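Local coordinates for HRDC domain-containing protein (Bifidobacterium adolescentis ATCC 15703, PDB 3CYM), which is of unknown function but probably acts as a ribonuclease D-like 3'-5' exonuclease that binds nucleic acid, at residues W195-E199 with R417-L423; Q391-L396 with F410-A416. Numbering follows the deposited sequence.

Both contacts involve the C-terminal helical domain, with centres about 13 Å apart on the same side of the chain's centre. Contact 2 lies within that domain: it pairs helix 390-397 with helix 407-414, with 13 residues between the segments. Contact 1 is long-range, with 217 residues between its segments, and holds the next helix, 418-433, against helix 193-207, which packs on helix 121-127. The chain order is 195-199, 391-396, 410-416, 417-423, which places contact 2 between the segments of contact 1. Val421 CG2 packs 4.1 Å from Ala416 CB. The turn 415-417 connects helix 407-414 to helix 418-433, so the pair inside the domain is joined directly to the contact that holds this domain on helix 193-207.

Contact 1. Residues W195-E199 with R417-L423; sequences WAQEE and RDWQVSL. With GOL (glycerol), chain D.
This interdomain helix-helix contact sets a tryptophan stack beside an acid-arginine cluster, joining helix 193-207 to the start of helix 418-433 in the C-terminal HRDC-like domain. The short segments run at 132°, axes 10.1 Å apart at closest approach; Trp195 and Trp419 are the nearest CA pair (6.1 Å). Trp419, chi1 p and chi2 -91°, points toward the opposing helix. Its six-membered ring makes an offset stack with the five-membered ring of Trp195 (chi1 m), centroids 4.2 Å apart and planes at 15°, while Trp195 CA sits over the Trp419 five-membered ring in a CH-pi contact. Leu127 of helix 121-127 touches both tryptophans. Glu198, m then t, extends to the helix start at Arg417, the N-cap residue: Glu198 OE2 accepts a hydrogen bond from Trp419 N at 3.1 Å and another from a water that bridges to Asp418 N. Glu199, m then m, curls its carboxylate so that OE1 accepts hydrogen bonds from Trp419 NE1 and Arg417 NE, each at 2.8 Å, tying stack to salt bridge. The second prong is Arg417 NH1 to Glu199 OE2, 2.8 Å, and NH1 also donates to O1 of a glycerol, probably from the crystallisation liquor, at 3.0 Å.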
# COMPACT_ATOMS: atom_id res chain seq x y z
N TRP A 195 18.55 14.32 3.28
CA TRP A 195 18.24 12.91 3.03
C TRP A 195 16.73 12.78 2.97
O TRP A 195 16.20 12.20 2.03
CB TRP A 195 18.73 12.03 4.18
CG TRP A 195 20.20 11.88 4.35
CD1 TRP A 195 21.21 12.58 3.75
CD2 TRP A 195 20.84 10.96 5.25
NE1 TRP A 195 22.42 12.15 4.20
CE2 TRP A 195 22.23 11.15 5.12
CE3 TRP A 195 20.36 9.99 6.15
CZ2 TRP A 195 23.16 10.40 5.86
CZ3 TRP A 195 21.28 9.24 6.87
CH2 TRP A 195 22.66 9.46 6.73
N ALA A 196 16.07 13.34 3.99
CA ALA A 196 14.61 13.41 4.07
C ALA A 196 13.99 14.00 2.80
O ALA A 196 13.18 13.34 2.15
CB ALA A 196 14.17 14.18 5.30
N GLN A 197 14.42 15.22 2.45
CA GLN A 197 13.93 15.88 1.24
C GLN A 197 14.04 15.04 -0.04
O GLN A 197 13.06 14.95 -0.80
CB GLN A 197 14.61 17.25 1.07
CG GLN A 197 13.91 18.19 0.08
CD GLN A 197 12.40 18.22 0.26
OE1 GLN A 197 11.89 18.49 1.36
NE2 GLN A 197 11.67 17.93 -0.81
N GLU A 198 15.19 14.39 -0.25
CA GLU A 198 15.41 13.48 -1.40
C GLU A 198 14.47 12.27 -1.38
O GLU A 198 14.05 11.77 -2.44
CB GLU A 198 16.85 12.96 -1.43
CG GLU A 198 17.89 13.95 -1.93
CD GLU A 198 19.24 13.31 -2.21
OE1 GLU A 198 20.27 13.97 -1.98
OE2 GLU A 198 19.27 12.14 -2.67
N GLU A 199 14.15 11.78 -0.18
CA GLU A 199 13.25 10.66 -0.03
C GLU A 199 11.82 11.08 -0.29
O GLU A 199 11.01 10.27 -0.75
CB GLU A 199 13.38 10.02 1.35
CG GLU A 199 14.68 9.28 1.60
CD GLU A 199 14.92 8.17 0.60
OE1 GLU A 199 15.88 8.30 -0.19
OE2 GLU A 199 14.16 7.17 0.61
N ARG A 417 18.92 6.76 -4.26
CA ARG A 417 19.02 8.21 -4.26
C ARG A 417 20.47 8.66 -4.17
O ARG A 417 21.33 7.89 -3.75
CB ARG A 417 18.19 8.79 -3.12
CG ARG A 417 16.75 9.08 -3.50
CD ARG A 417 16.00 7.82 -3.88
NE ARG A 417 15.48 7.15 -2.70
CZ ARG A 417 15.21 5.85 -2.62
NH1 ARG A 417 14.72 5.36 -1.48
NH2 ARG A 417 15.42 5.04 -3.64
N ASP A 418 20.71 9.90 -4.60
CA ASP A 418 22.05 10.48 -4.57
C ASP A 418 22.70 10.42 -3.19
O ASP A 418 23.88 10.13 -3.09
CB ASP A 418 22.02 11.93 -5.06
CG ASP A 418 21.57 12.05 -6.51
OD1 ASP A 418 21.44 11.02 -7.20
OD2 ASP A 418 21.35 13.20 -6.95
N TRP A 419 21.94 10.69 -2.13
CA TRP A 419 22.49 10.64 -0.77
C TRP A 419 22.91 9.23 -0.35
O TRP A 419 23.88 9.07 0.39
CB TRP A 419 21.54 11.26 0.27
CG TRP A 419 20.29 10.46 0.58
CD1 TRP A 419 19.08 10.55 -0.04
CD2 TRP A 419 20.14 9.46 1.61
NE1 TRP A 419 18.18 9.68 0.53
CE2 TRP A 419 18.80 9.00 1.55
CE3 TRP A 419 21.00 8.91 2.57
CZ2 TRP A 419 18.30 8.00 2.40
CZ3 TRP A 419 20.50 7.93 3.43
CH2 TRP A 419 19.17 7.48 3.33
N GLN A 420 22.18 8.23 -0.84
CA GLN A 420 22.44 6.84 -0.51
C GLN A 420 23.71 6.39 -1.20
O GLN A 420 24.56 5.78 -0.57
CB GLN A 420 21.27 5.95 -0.92
CG GLN A 420 19.97 6.35 -0.27
CD GLN A 420 18.86 5.40 -0.55
OE1 GLN A 420 18.62 5.02 -1.70
NE2 GLN A 420 18.16 5.00 0.49
N VAL A 421 23.85 6.75 -2.47
CA VAL A 421 25.05 6.50 -3.28
C VAL A 421 26.30 7.20 -2.71
O VAL A 421 27.34 6.57 -2.56
CB VAL A 421 24.81 6.91 -4.76
CG1 VAL A 421 26.07 6.75 -5.59
CG2 VAL A 421 23.69 6.08 -5.36
N SER A 422 26.18 8.48 -2.39
CA SER A 422 27.27 9.23 -1.77
C SER A 422 27.72 8.69 -0.41
O SER A 422 28.90 8.74 -0.10
CB SER A 422 26.87 10.69 -1.62
OG SER A 422 26.66 11.27 -2.89
N LEU A 423 26.78 8.18 0.37
CA LEU A 423 27.08 7.60 1.68
C LEU A 423 27.68 6.20 1.58
O LEU A 423 28.52 5.82 2.38
CB LEU A 423 25.82 7.56 2.54
CG LEU A 423 25.92 7.22 4.02
CD1 LEU A 423 26.79 8.22 4.79
CD2 LEU A 423 24.53 7.12 4.63
C1 GOL D . 14.20 2.17 -0.43
O1 GOL D . 14.89 2.32 -1.65
C2 GOL D . 15.07 2.69 0.70
O2 GOL D . 15.44 1.61 1.51
C3 GOL D . 14.32 3.73 1.52
O3 GOL D . 15.22 4.73 1.97
O HOH W 1 18.28 11.39 -5.35

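Contact 2. Residues Q391-L396 with F410-A416; sequences QYLRNL and FLSEQGA
Two helices of the HRDC-like C-terminal domain, 390-397 and 407-414, cross here at a signed angle of 129°, with the axes of their short segments 10.0 Å apart at closest approach. The register pairs Tyr392 with Gln414 (CA to CA 6.3 Å) and Leu396 with Phe410 (7.1 Å). Tyr392, chi1 m and chi2 -22°, lays its ring beside the end of helix 407-414: Gln414 CB lies over one face in a CH-pi contact, 4.0 Å from the centroid, and Tyr392 CD2 is 4.1 Å from Ala416 CB. That helix ends in a Schellman motif, Gly415 taking phi 119°, at which a side chain would jam against the preceding carbonyl oxygen. At the other end Phe410, chi1 t and chi2 91°, brings its ring against Leu396 (t, p), with CE2 3.4 Å from Leu396 CA and CD2 3.7 Å from Leu396 CD1. Leu411, its chi angles between wells, reaches Leu396 CD2 with CD1 at 3.9 Å. Helix 418-433 backs this apolar layer, Val428 touching Leu396 and Val424 touching Leu411. Asn395 (chi1 m) is held through OD1 by Gln391 NE2 at 3.1 Å and by Ala348 N. Gln414, folded m, m, places OE1 2.7 Å from Asn395 ND2, which donates the hydrogen bond between the helices at an angle of 161°.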
# COMPACT_ATOMS: atom_id res chain seq x y z
N GLN A 391 17.65 -5.09 -1.73
CA GLN A 391 17.63 -5.72 -3.06
C GLN A 391 18.67 -5.14 -4.04
O GLN A 391 19.19 -5.87 -4.90
CB GLN A 391 16.22 -5.69 -3.67
CG GLN A 391 16.01 -6.58 -4.90
CD GLN A 391 16.22 -8.07 -4.64
OE1 GLN A 391 15.93 -8.57 -3.55
NE2 GLN A 391 16.72 -8.78 -5.63
N TYR A 392 18.98 -3.86 -3.89
CA TYR A 392 19.96 -3.22 -4.79
C TYR A 392 21.38 -3.78 -4.57
O TYR A 392 22.13 -3.95 -5.53
CB TYR A 392 19.93 -1.69 -4.66
CG TYR A 392 18.59 -1.02 -4.98
CD1 TYR A 392 17.62 -1.65 -5.77
CD2 TYR A 392 18.31 0.26 -4.51
CE1 TYR A 392 16.41 -1.04 -6.05
CE2 TYR A 392 17.09 0.89 -4.79
CZ TYR A 392 16.16 0.23 -5.56
OH TYR A 392 14.96 0.84 -5.84
N LEU A 393 21.70 -4.10 -3.32
CA LEU A 393 22.98 -4.74 -2.96
C LEU A 393 23.06 -6.18 -3.43
O LEU A 393 24.13 -6.66 -3.81
CB LEU A 393 23.20 -4.71 -1.44
CG LEU A 393 23.01 -3.40 -0.68
CD1 LEU A 393 23.05 -3.67 0.81
CD2 LEU A 393 24.07 -2.41 -1.07
N ARG A 394 21.93 -6.89 -3.37
CA ARG A 394 21.81 -8.24 -3.90
C ARG A 394 21.97 -8.27 -5.43
O ARG A 394 22.74 -9.08 -5.96
CB ARG A 394 20.46 -8.84 -3.50
CG ARG A 394 20.28 -9.05 -2.00
CD ARG A 394 19.14 -10.01 -1.70
NE ARG A 394 17.83 -9.37 -1.75
CZ ARG A 394 17.21 -8.83 -0.71
NH1 ARG A 394 17.76 -8.84 0.49
NH2 ARG A 394 16.02 -8.26 -0.88
N ASN A 395 21.26 -7.38 -6.13
CA ASN A 395 21.41 -7.23 -7.57
C ASN A 395 22.86 -6.93 -7.99
O ASN A 395 23.37 -7.53 -8.94
CB ASN A 395 20.44 -6.16 -8.11
CG ASN A 395 18.97 -6.61 -8.06
OD1 ASN A 395 18.67 -7.77 -7.75
ND2 ASN A 395 18.06 -5.69 -8.37
N LEU A 396 23.53 -6.05 -7.25
CA LEU A 396 24.93 -5.67 -7.46
C LEU A 396 25.92 -6.84 -7.36
O LEU A 396 26.86 -6.94 -8.14
CB LEU A 396 25.33 -4.55 -6.49
CG LEU A 396 26.77 -4.04 -6.37
CD1 LEU A 396 27.16 -3.11 -7.52
CD2 LEU A 396 26.92 -3.33 -5.04
N PHE A 410 25.88 1.75 -10.94
CA PHE A 410 24.95 0.61 -10.85
C PHE A 410 23.86 0.87 -9.83
O PHE A 410 22.69 0.59 -10.10
CB PHE A 410 25.68 -0.69 -10.49
CG PHE A 410 24.80 -1.92 -10.56
CD1 PHE A 410 24.69 -2.66 -11.74
CD2 PHE A 410 24.07 -2.35 -9.44
CE1 PHE A 410 23.88 -3.79 -11.81
CE2 PHE A 410 23.26 -3.48 -9.51
CZ PHE A 410 23.17 -4.20 -10.69
N LEU A 411 24.25 1.39 -8.67
CA LEU A 411 23.32 1.66 -7.57
C LEU A 411 22.34 2.76 -7.92
O LEU A 411 21.16 2.68 -7.58
CB LEU A 411 24.09 2.02 -6.30
CG LEU A 411 24.26 0.98 -5.19
CD1 LEU A 411 24.34 -0.46 -5.68
CD2 LEU A 411 25.46 1.37 -4.36
N SER A 412 22.84 3.77 -8.62
CA SER A 412 22.03 4.88 -9.12
C SER A 412 21.00 4.38 -10.14
O SER A 412 19.80 4.64 -10.00
CB SER A 412 22.94 5.95 -9.74
OG SER A 412 22.52 7.25 -9.38
N GLU A 413 21.47 3.63 -11.14
CA GLU A 413 20.59 3.01 -12.15
C GLU A 413 19.56 2.02 -11.58
O GLU A 413 18.54 1.75 -12.22
CB GLU A 413 21.43 2.36 -13.27
CG GLU A 413 21.82 3.34 -14.39
CD GLU A 413 23.00 2.89 -15.25
OE1 GLU A 413 23.51 3.72 -16.04
OE2 GLU A 413 23.44 1.72 -15.13
N GLN A 414 19.83 1.50 -10.38
CA GLN A 414 18.88 0.64 -9.66
C GLN A 414 17.71 1.44 -9.08
O GLN A 414 16.61 0.92 -8.91
CB GLN A 414 19.59 -0.13 -8.53
CG GLN A 414 20.40 -1.33 -8.99
CD GLN A 414 19.54 -2.52 -9.35
OE1 GLN A 414 18.96 -3.17 -8.48
NE2 GLN A 414 19.45 -2.82 -10.64
N GLY A 415 17.97 2.72 -8.80
CA GLY A 415 16.95 3.62 -8.26
C GLY A 415 17.28 4.18 -6.89
O GLY A 415 16.42 4.81 -6.26
N ALA A 416 18.52 3.96 -6.43
CA ALA A 416 18.99 4.55 -5.18
C ALA A 416 19.22 6.04 -5.33
O ALA A 416 19.67 6.52 -6.37
CB ALA A 416 20.28 3.87 -4.70